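Local coordinates for protein aromatic-amino-acid:2-oxoglutarate transaminase (PDB 6HND) that probably transfers amino groups from aromatic amino acids, and perhaps 2-aminoadipate, to 2-oxo acids with the help of pyridoxal 5'-phosphate, at residues A132-R144 with N154-A166. Residues are numbered along the deposited sequence; the frame is centred on the assembly and turned at random.
With PLP (pyridoxal-5'-phosphate), chain E.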
ATOM      1  N   ALA B 132      -9.670  -6.562   7.779  1.00 36.85           N
ATOM      2  CA  ALA B 132      -9.345  -5.416   8.664  1.00 37.39           C
ATOM      3  C   ALA B 132      -8.046  -4.783   8.163  1.00 34.80           C
ATOM      4  O   ALA B 132      -7.095  -5.535   7.847  1.00 33.95           O
ATOM      5  CB  ALA B 132      -9.225  -5.852  10.111  1.00 31.66           C
ATOM      6  N   VAL B 133      -8.002  -3.456   8.153  1.00 31.14           N
ATOM      7  CA  VAL B 133      -6.888  -2.681   7.549  1.00 35.23           C
ATOM      8  C   VAL B 133      -5.591  -2.938   8.318  1.00 35.23           C
ATOM      9  O   VAL B 133      -4.539  -2.856   7.678  1.00 35.84           O
ATOM     10  CB  VAL B 133      -7.214  -1.179   7.468  1.00 36.32           C
ATOM     11  CG1 VAL B 133      -7.265  -0.536   8.845  1.00 37.75           C
ATOM     12  CG2 VAL B 133      -6.221  -0.453   6.586  1.00 38.24           C
ATOM     13  N   GLU B 134      -5.671  -3.231   9.619  1.00 33.86           N
ATOM     14  CA  GLU B 134      -4.498  -3.486  10.503  1.00 33.25           C
ATOM     15  C   GLU B 134      -3.871  -4.857  10.205  1.00 33.50           C
ATOM     16  O   GLU B 134      -2.726  -5.095  10.626  1.00 33.47           O
ATOM     17  CB  GLU B 134      -4.886  -3.374  11.976  1.00 35.16           C
ATOM     18  CG  GLU B 134      -5.894  -4.417  12.446  1.00 42.28           C
ATOM     19  CD  GLU B 134      -7.349  -3.975  12.534  1.00 46.39           C
ATOM     20  OE1 GLU B 134      -7.731  -2.967  11.923  1.00 44.86           O
ATOM     21  OE2 GLU B 134      -8.109  -4.688  13.199  1.00 63.45           O
ATOM     22  N   GLY B 135      -4.589  -5.742   9.525  1.00 31.78           N
ATOM     23  CA  GLY B 135      -4.032  -7.008   9.033  1.00 32.13           C
ATOM     24  C   GLY B 135      -4.875  -8.192   9.454  1.00 35.31           C
ATOM     25  O   GLY B 135      -5.761  -8.041  10.338  1.00 36.53           O
ATOM     26  N   HIS B 136      -4.594  -9.349   8.856  1.00 35.99           N
ATOM     27  CA  HIS B 136      -5.217 -10.644   9.231  1.00 34.23           C
ATOM     28  C   HIS B 136      -4.744 -11.047  10.623  1.00 34.85           C
ATOM     29  O   HIS B 136      -3.596 -10.821  10.921  1.00 37.49           O
ATOM     30  CB  HIS B 136      -4.870 -11.704   8.191  1.00 36.37           C
ATOM     31  CG  HIS B 136      -5.685 -11.548   6.970  1.00 37.03           C
ATOM     32  ND1 HIS B 136      -6.886 -12.177   6.840  1.00 36.36           N
ATOM     33  CD2 HIS B 136      -5.513 -10.781   5.880  1.00 35.72           C
ATOM     34  CE1 HIS B 136      -7.421 -11.817   5.681  1.00 38.62           C
ATOM     35  NE2 HIS B 136      -6.597 -10.972   5.081  1.00 33.12           N
ATOM     36  N   ALA B 137      -5.614 -11.681  11.401  1.00 38.44           N
ATOM     37  CA  ALA B 137      -5.440 -11.958  12.839  1.00 38.59           C
ATOM     38  C   ALA B 137      -4.251 -12.894  13.046  1.00 36.77           C
ATOM     39  O   ALA B 137      -3.438 -12.679  13.938  1.00 36.00           O
ATOM     40  CB  ALA B 137      -6.738 -12.509  13.410  1.00 38.16           C
ATOM     41  N   PRO B 138      -4.131 -14.007  12.299  1.00 35.18           N
ATOM     42  CA  PRO B 138      -3.020 -14.928  12.519  1.00 38.20           C
ATOM     43  C   PRO B 138      -1.641 -14.288  12.244  1.00 38.01           C
ATOM     44  O   PRO B 138      -0.656 -14.742  12.792  1.00 40.00           O
ATOM     45  CB  PRO B 138      -3.313 -16.092  11.544  1.00 37.31           C
ATOM     46  CG  PRO B 138      -4.773 -15.973  11.221  1.00 35.46           C
ATOM     47  CD  PRO B 138      -5.065 -14.490  11.277  1.00 34.96           C
ATOM     48  N   LEU B 139      -1.579 -13.264  11.392  1.00 38.54           N
ATOM     49  CA  LEU B 139      -0.281 -12.637  11.044  1.00 38.05           C
ATOM     50  C   LEU B 139       0.043 -11.628  12.132  1.00 37.86           C
ATOM     51  O   LEU B 139       1.243 -11.520  12.474  1.00 34.03           O
ATOM     52  CB  LEU B 139      -0.316 -11.983   9.661  1.00 37.82           C
ATOM     53  CG  LEU B 139       1.022 -11.399   9.222  1.00 39.10           C
ATOM     54  CD1 LEU B 139       2.103 -12.465   9.171  1.00 37.27           C
ATOM     55  CD2 LEU B 139       0.909 -10.675   7.888  1.00 42.24           C
ATOM     56  N   LEU B 140      -0.974 -10.889  12.598  1.00 36.94           N
ATOM     57  CA  LEU B 140      -0.832  -9.969  13.751  1.00 36.83           C
ATOM     58  C   LEU B 140      -0.370 -10.801  14.954  1.00 38.26           C
ATOM     59  O   LEU B 140       0.617 -10.397  15.548  1.00 36.86           O
ATOM     60  CB  LEU B 140      -2.141  -9.242  14.040  1.00 36.92           C
ATOM     61  CG  LEU B 140      -2.477  -8.084  13.100  1.00 41.27           C
ATOM     62  CD1 LEU B 140      -3.906  -7.586  13.356  1.00 37.74           C
ATOM     63  CD2 LEU B 140      -1.470  -6.934  13.217  1.00 39.92           C
ATOM     64  N   GLN B 141      -1.000 -11.950  15.250  1.00 38.95           N
ATOM     65  CA  GLN B 141      -0.610 -12.768  16.430  1.00 41.85           C
ATOM     66  C   GLN B 141       0.846 -13.228  16.260  1.00 43.64           C
ATOM     67  O   GLN B 141       1.621 -13.081  17.242  1.00 39.75           O
ATOM     68  CB  GLN B 141      -1.524 -13.967  16.723  1.00 45.02           C
ATOM     69  CG  GLN B 141      -1.342 -14.538  18.142  1.00 46.06           C
ATOM     70  CD  GLN B 141      -1.371 -13.471  19.225  1.00 47.19           C
ATOM     71  OE1 GLN B 141      -2.242 -12.616  19.253  1.00 51.60           O
ATOM     72  NE2 GLN B 141      -0.403 -13.464  20.127  1.00 43.48           N
ATOM     73  N   PHE B 142       1.234 -13.725  15.080  1.00 41.19           N
ATOM     74  CA  PHE B 142       2.629 -14.173  14.846  1.00 41.12           C
ATOM     75  C   PHE B 142       3.597 -13.030  15.151  1.00 40.22           C
ATOM     76  O   PHE B 142       4.592 -13.284  15.831  1.00 38.81           O
ATOM     77  CB  PHE B 142       2.871 -14.656  13.425  1.00 41.34           C
ATOM     78  CG  PHE B 142       4.328 -14.661  13.067  1.00 39.29           C
ATOM     79  CD1 PHE B 142       5.132 -15.718  13.438  1.00 43.03           C
ATOM     80  CD2 PHE B 142       4.894 -13.589  12.407  1.00 38.11           C
ATOM     81  CE1 PHE B 142       6.476 -15.708  13.128  1.00 41.24           C
ATOM     82  CE2 PHE B 142       6.242 -13.582  12.107  1.00 37.20           C
ATOM     83  CZ  PHE B 142       7.026 -14.634  12.474  1.00 37.76           C
ATOM     84  N   ALA B 143       3.312 -11.817  14.673  1.00 41.37           N
ATOM     85  CA  ALA B 143       4.168 -10.627  14.929  1.00 42.97           C
ATOM     86  C   ALA B 143       4.221 -10.335  16.445  1.00 38.97           C
ATOM     87  O   ALA B 143       5.327 -10.053  16.913  1.00 35.88           O
ATOM     88  CB  ALA B 143       3.727  -9.413  14.125  1.00 37.79           C
ATOM     89  N   ARG B 144       3.105 -10.394  17.189  1.00 36.64           N
ATOM     90  CA  ARG B 144       3.142 -10.233  18.675  1.00 40.93           C
ATOM     91  C   ARG B 144       4.117 -11.268  19.264  1.00 37.03           C
ATOM     92  O   ARG B 144       5.024 -10.879  19.998  1.00 38.51           O
ATOM     93  CB  ARG B 144       1.773 -10.393  19.343  1.00 43.22           C
ATOM     94  CG  ARG B 144       0.792  -9.279  19.010  1.00 51.25           C
ATOM     95  CD  ARG B 144      -0.566  -9.352  19.713  1.00 50.30           C
ATOM     96  NE  ARG B 144      -1.478  -8.406  19.067  1.00 52.20           N
ATOM     97  CZ  ARG B 144      -2.482  -8.708  18.236  1.00 48.82           C
ATOM     98  NH1 ARG B 144      -2.790  -9.961  17.942  1.00 44.84           N
ATOM     99  NH2 ARG B 144      -3.204  -7.732  17.714  1.00 52.41           N
ATOM    100  N   ASN B 154       8.811  -3.237  27.573  1.00 39.88           N
ATOM    101  CA  ASN B 154       8.849  -3.160  29.052  1.00 41.06           C
ATOM    102  C   ASN B 154       7.571  -2.493  29.559  1.00 39.98           C
ATOM    103  O   ASN B 154       7.687  -1.651  30.463  1.00 43.66           O
ATOM    104  CB  ASN B 154      10.107  -2.417  29.517  1.00 45.18           C
ATOM    105  CG  ASN B 154      10.419  -2.612  30.987  1.00 40.92           C
ATOM    106  OD1 ASN B 154      10.047  -3.626  31.554  1.00 45.76           O
ATOM    107  ND2 ASN B 154      11.054  -1.632  31.608  1.00 42.87           N
ATOM    108  N   TYR B 155       6.412  -2.802  28.962  1.00 39.07           N
ATOM    109  CA  TYR B 155       5.065  -2.292  29.367  1.00 37.68           C
ATOM    110  C   TYR B 155       4.041  -3.140  28.624  1.00 39.64           C
ATOM    111  O   TYR B 155       4.463  -3.891  27.714  1.00 44.79           O
ATOM    112  CB  TYR B 155       4.888  -0.786  29.115  1.00 38.17           C
ATOM    113  CG  TYR B 155       4.736  -0.391  27.659  1.00 41.04           C
ATOM    114  CD1 TYR B 155       5.841  -0.320  26.819  1.00 40.52           C
ATOM    115  CD2 TYR B 155       3.491  -0.152  27.098  1.00 36.55           C
ATOM    116  CE1 TYR B 155       5.733  -0.033  25.472  1.00 35.34           C
ATOM    117  CE2 TYR B 155       3.362   0.179  25.757  1.00 40.93           C
ATOM    118  CZ  TYR B 155       4.484   0.244  24.940  1.00 37.69           C
ATOM    119  OH  TYR B 155       4.350   0.535  23.616  1.00 32.62           O
ATOM    120  N   ASP B 156       2.764  -3.018  28.969  1.00 40.87           N
ATOM    121  CA  ASP B 156       1.721  -4.023  28.614  1.00 47.83           C
ATOM    122  C   ASP B 156       0.789  -3.524  27.493  1.00 44.50           C
ATOM    123  O   ASP B 156       0.219  -4.389  26.789  1.00 46.89           O
ATOM    124  CB  ASP B 156       0.946  -4.429  29.872  1.00 53.21           C
ATOM    125  CG  ASP B 156       1.771  -5.239  30.875  1.00 59.93           C
ATOM    126  OD1 ASP B 156       2.796  -5.859  30.449  1.00 61.60           O
ATOM    127  OD2 ASP B 156       1.386  -5.248  32.081  1.00 58.58           O
ATOM    128  N   ASP B 157       0.683  -2.208  27.296  1.00 43.79           N
ATOM    129  CA  ASP B 157      -0.343  -1.537  26.452  1.00 48.13           C
ATOM    130  C   ASP B 157       0.197  -1.247  25.044  1.00 43.53           C
ATOM    131  O   ASP B 157      -0.047  -0.142  24.514  1.00 38.65           O
ATOM    132  CB  ASP B 157      -0.847  -0.263  27.139  1.00 53.57           C
ATOM    133  CG  ASP B 157      -1.861  -0.570  28.223  1.00 57.97           C
ATOM    134  OD1 ASP B 157      -2.611  -1.571  28.071  1.00 64.47           O
ATOM    135  OD2 ASP B 157      -1.886   0.175  29.207  1.00 63.48           O
ATOM    136  N   TRP B 158       0.890  -2.218  24.455  1.00 41.21           N
ATOM    137  CA  TRP B 158       1.469  -2.128  23.095  1.00 40.07           C
ATOM    138  C   TRP B 158       0.629  -2.983  22.154  1.00 37.49           C
ATOM    139  O   TRP B 158      -0.132  -3.868  22.645  1.00 32.35           O
ATOM    140  CB  TRP B 158       2.934  -2.570  23.073  1.00 40.02           C
ATOM    141  CG  TRP B 158       3.195  -3.990  23.475  1.00 36.84           C
ATOM    142  CD1 TRP B 158       3.452  -4.422  24.740  1.00 39.66           C
ATOM    143  CD2 TRP B 158       3.389  -5.135  22.623  1.00 38.73           C
ATOM    144  NE1 TRP B 158       3.760  -5.752  24.745  1.00 37.86           N
ATOM    145  CE2 TRP B 158       3.732  -6.223  23.467  1.00 38.31           C
ATOM    146  CE3 TRP B 158       3.308  -5.358  21.240  1.00 39.09           C
ATOM    147  CZ2 TRP B 158       3.943  -7.514  22.989  1.00 37.78           C
ATOM    148  CZ3 TRP B 158       3.490  -6.642  20.764  1.00 40.38           C
ATOM    149  CH2 TRP B 158       3.810  -7.701  21.628  1.00 42.35           C
ATOM    150  N   ASN B 159       0.802  -2.752  20.859  1.00 35.86           N
ATOM    151  CA  ASN B 159       0.150  -3.573  19.816  1.00 38.72           C
ATOM    152  C   ASN B 159       0.985  -3.542  18.530  1.00 37.49           C
ATOM    153  O   ASN B 159       1.941  -2.752  18.436  1.00 38.85           O
ATOM    154  CB  ASN B 159      -1.297  -3.100  19.644  1.00 43.45           C
ATOM    155  CG  ASN B 159      -2.191  -4.088  18.936  1.00 43.84           C
ATOM    156  OD1 ASN B 159      -1.842  -5.272  18.764  1.00 42.52           O
ATOM    157  ND2 ASN B 159      -3.322  -3.568  18.472  1.00 47.42           N
ATOM    158  N   VAL B 160       0.656  -4.422  17.589  1.00 36.52           N
ATOM    159  CA  VAL B 160       1.311  -4.476  16.266  1.00 37.33           C
ATOM    160  C   VAL B 160       0.279  -4.043  15.217  1.00 36.37           C
ATOM    161  O   VAL B 160      -0.915  -4.059  15.513  1.00 36.77           O
ATOM    162  CB  VAL B 160       1.936  -5.867  16.013  1.00 39.32           C
ATOM    163  CG1 VAL B 160       3.094  -6.113  16.950  1.00 43.29           C
ATOM    164  CG2 VAL B 160       0.959  -7.010  16.146  1.00 38.27           C
ATOM    165  N   PHE B 161       0.761  -3.703  14.026  1.00 33.89           N
ATOM    166  CA  PHE B 161      -0.022  -3.258  12.850  1.00 34.00           C
ATOM    167  C   PHE B 161       0.724  -3.679  11.577  1.00 33.61           C
ATOM    168  O   PHE B 161       1.884  -3.274  11.400  1.00 34.88           O
ATOM    169  CB  PHE B 161      -0.183  -1.744  12.905  1.00 30.34           C
ATOM    170  CG  PHE B 161      -1.188  -1.194  11.944  1.00 31.50           C
ATOM    171  CD1 PHE B 161      -0.831  -0.906  10.640  1.00 32.59           C
ATOM    172  CD2 PHE B 161      -2.481  -0.925  12.358  1.00 31.98           C
ATOM    173  CE1 PHE B 161      -1.759  -0.373   9.762  1.00 32.93           C
ATOM    174  CE2 PHE B 161      -3.401  -0.374  11.486  1.00 32.00           C
ATOM    175  CZ  PHE B 161      -3.035  -0.100  10.188  1.00 34.35           C
ATOM    176  N   ILE B 162       0.081  -4.465  10.721  1.00 32.56           N
ATOM    177  CA  ILE B 162       0.699  -4.943   9.458  1.00 34.14           C
ATOM    178  C   ILE B 162       0.858  -3.732   8.527  1.00 33.74           C
ATOM    179  O   ILE B 162      -0.134  -2.995   8.326  1.00 34.91           O
ATOM    180  CB  ILE B 162      -0.132  -6.068   8.824  1.00 33.65           C
ATOM    181  CG1 ILE B 162      -0.315  -7.251   9.772  1.00 34.21           C
ATOM    182  CG2 ILE B 162       0.480  -6.485   7.493  1.00 37.15           C
ATOM    183  CD1 ILE B 162       0.972  -7.708  10.456  1.00 33.02           C
ATOM    184  N   THR B 163       2.070  -3.558   7.983  1.00 31.48           N
ATOM    185  CA  THR B 163       2.429  -2.503   7.004  1.00 29.82           C
ATOM    186  C   THR B 163       2.811  -3.121   5.665  1.00 30.04           C
ATOM    187  O   THR B 163       2.846  -4.362   5.551  1.00 30.76           O
ATOM    188  CB  THR B 163       3.602  -1.672   7.512  1.00 29.29           C
ATOM    189  OG1 THR B 163       4.725  -2.560   7.514  1.00 30.38           O
ATOM    190  CG2 THR B 163       3.348  -1.096   8.893  1.00 32.11           C
ATOM    191  N   THR B 164       3.141  -2.276   4.698  1.00 30.61           N
ATOM    192  CA  THR B 164       3.615  -2.734   3.372  1.00 32.08           C
ATOM    193  C   THR B 164       5.148  -2.653   3.308  1.00 31.46           C
ATOM    194  O   THR B 164       5.671  -2.657   2.205  1.00 31.22           O
ATOM    195  CB  THR B 164       2.857  -1.998   2.265  1.00 32.44           C
ATOM    196  OG1 THR B 164       2.974  -0.572   2.365  1.00 31.84           O
ATOM    197  CG2 THR B 164       1.390  -2.373   2.301  1.00 32.48           C
ATOM    198  N   GLY B 165       5.827  -2.618   4.454  1.00 32.91           N
ATOM    199  CA  GLY B 165       7.301  -2.636   4.539  1.00 31.90           C
ATOM    200  C   GLY B 165       7.841  -1.589   5.485  1.00 29.90           C
ATOM    201  O   GLY B 165       7.059  -0.909   6.152  1.00 36.19           O
ATOM    202  N   ALA B 166       9.152  -1.430   5.521  1.00 29.96           N
ATOM    203  CA  ALA B 166       9.826  -0.502   6.443  1.00 31.39           C
ATOM    204  C   ALA B 166       9.464   0.953   6.110  1.00 32.71           C
ATOM    205  O   ALA B 166       9.105   1.705   7.039  1.00 33.91           O
ATOM    206  CB  ALA B 166      11.307  -0.740   6.399  1.00 33.36           C
TER
HETATM  207  N1  PLP E 601      15.232   1.425   6.398  1.00 39.90           N
HETATM  208  C2  PLP E 601      16.462   0.956   6.231  1.00 44.47           C
HETATM  209  C2A PLP E 601      17.492   1.388   7.219  1.00 44.21           C
HETATM  210  C3  PLP E 601      16.761   0.053   5.174  1.00 47.94           C
HETATM  211  O3  PLP E 601      18.038  -0.415   5.034  1.00 45.93           O
HETATM  212  C4  PLP E 601      15.732  -0.335   4.275  1.00 50.37           C
HETATM  213  C4A PLP E 601      16.020  -1.350   3.235  1.00 56.35           C
HETATM  214  C5  PLP E 601      14.435   0.175   4.498  1.00 46.85           C
HETATM  215  C6  PLP E 601      14.256   1.048   5.544  1.00 45.98           C
HETATM  216  C5A PLP E 601      13.278  -0.078   3.567  1.00 42.50           C
HETATM  217  O4P PLP E 601      12.675  -1.395   3.665  1.00 42.56           O
HETATM  218  P   PLP E 601      11.351  -1.739   2.795  1.00 38.00           P
HETATM  219  O1P PLP E 601      10.509  -0.470   2.744  1.00 37.33           O
HETATM  220  O2P PLP E 601      10.773  -2.906   3.592  1.00 34.05           O
HETATM  221  O3P PLP E 601      11.826  -2.141   1.436  1.00 39.78           O
HETATM  222  O   HOH W   1      -2.095  -2.235   6.815  1.00 39.99           O
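Arg144 turns its CG away from its own carbonyl carbon (chi1 -68°) and then runs extended to NE, which carries the guanidinium to Asn159, whose CG lies trans to the backbone N (chi1 -162°). The two planar groups are nearly coplanar, and the arginine grips the amide side-on with two nitrogens on one oxygen: NH2 of Arg144 lies 3.0 Å from OD1 of Asn159, on a lone pair, and NE at 3.2 Å, nearly in line with the C=O bond. NH1 goes to OE1 of Gln141 from above its carbonyl plane, and the two partners together limit the turning of the guanidinium. The aliphatic part of Arg144 rests on Val160, its CG 3.7 Å from Val160 CG2, while the Trp158 ring brings its edge to the Arg144 carbonyl. Toward the helix start, CD2 of Leu140 packs 3.6 Å from CG1 of Ile162, and CG and CD2 of Leu139 lie against CD1 of Ile162. Before the helix the backbone takes over: N of Ile162 donates to O of Glu134 at 2.9 Å, and a water joins the carbonyl oxygens of Val133 and Ile162. CA of Glu134 sits over one face of the Phe161 ring, 3.8 Å from its centroid, in a CH-pi contact. Gly135, in a backbone conformation that favours glycine, lays its CA 3.8 Å from CG1 of Ile162. Helix 137-151 thus packs on strand 158-163, which leads through Gly165, the N-cap of helix 166-177, to Ala166, whose N donates to the cofactor phosphate at the helix N-terminus, as in the large domain of fold-type I aminotransferases.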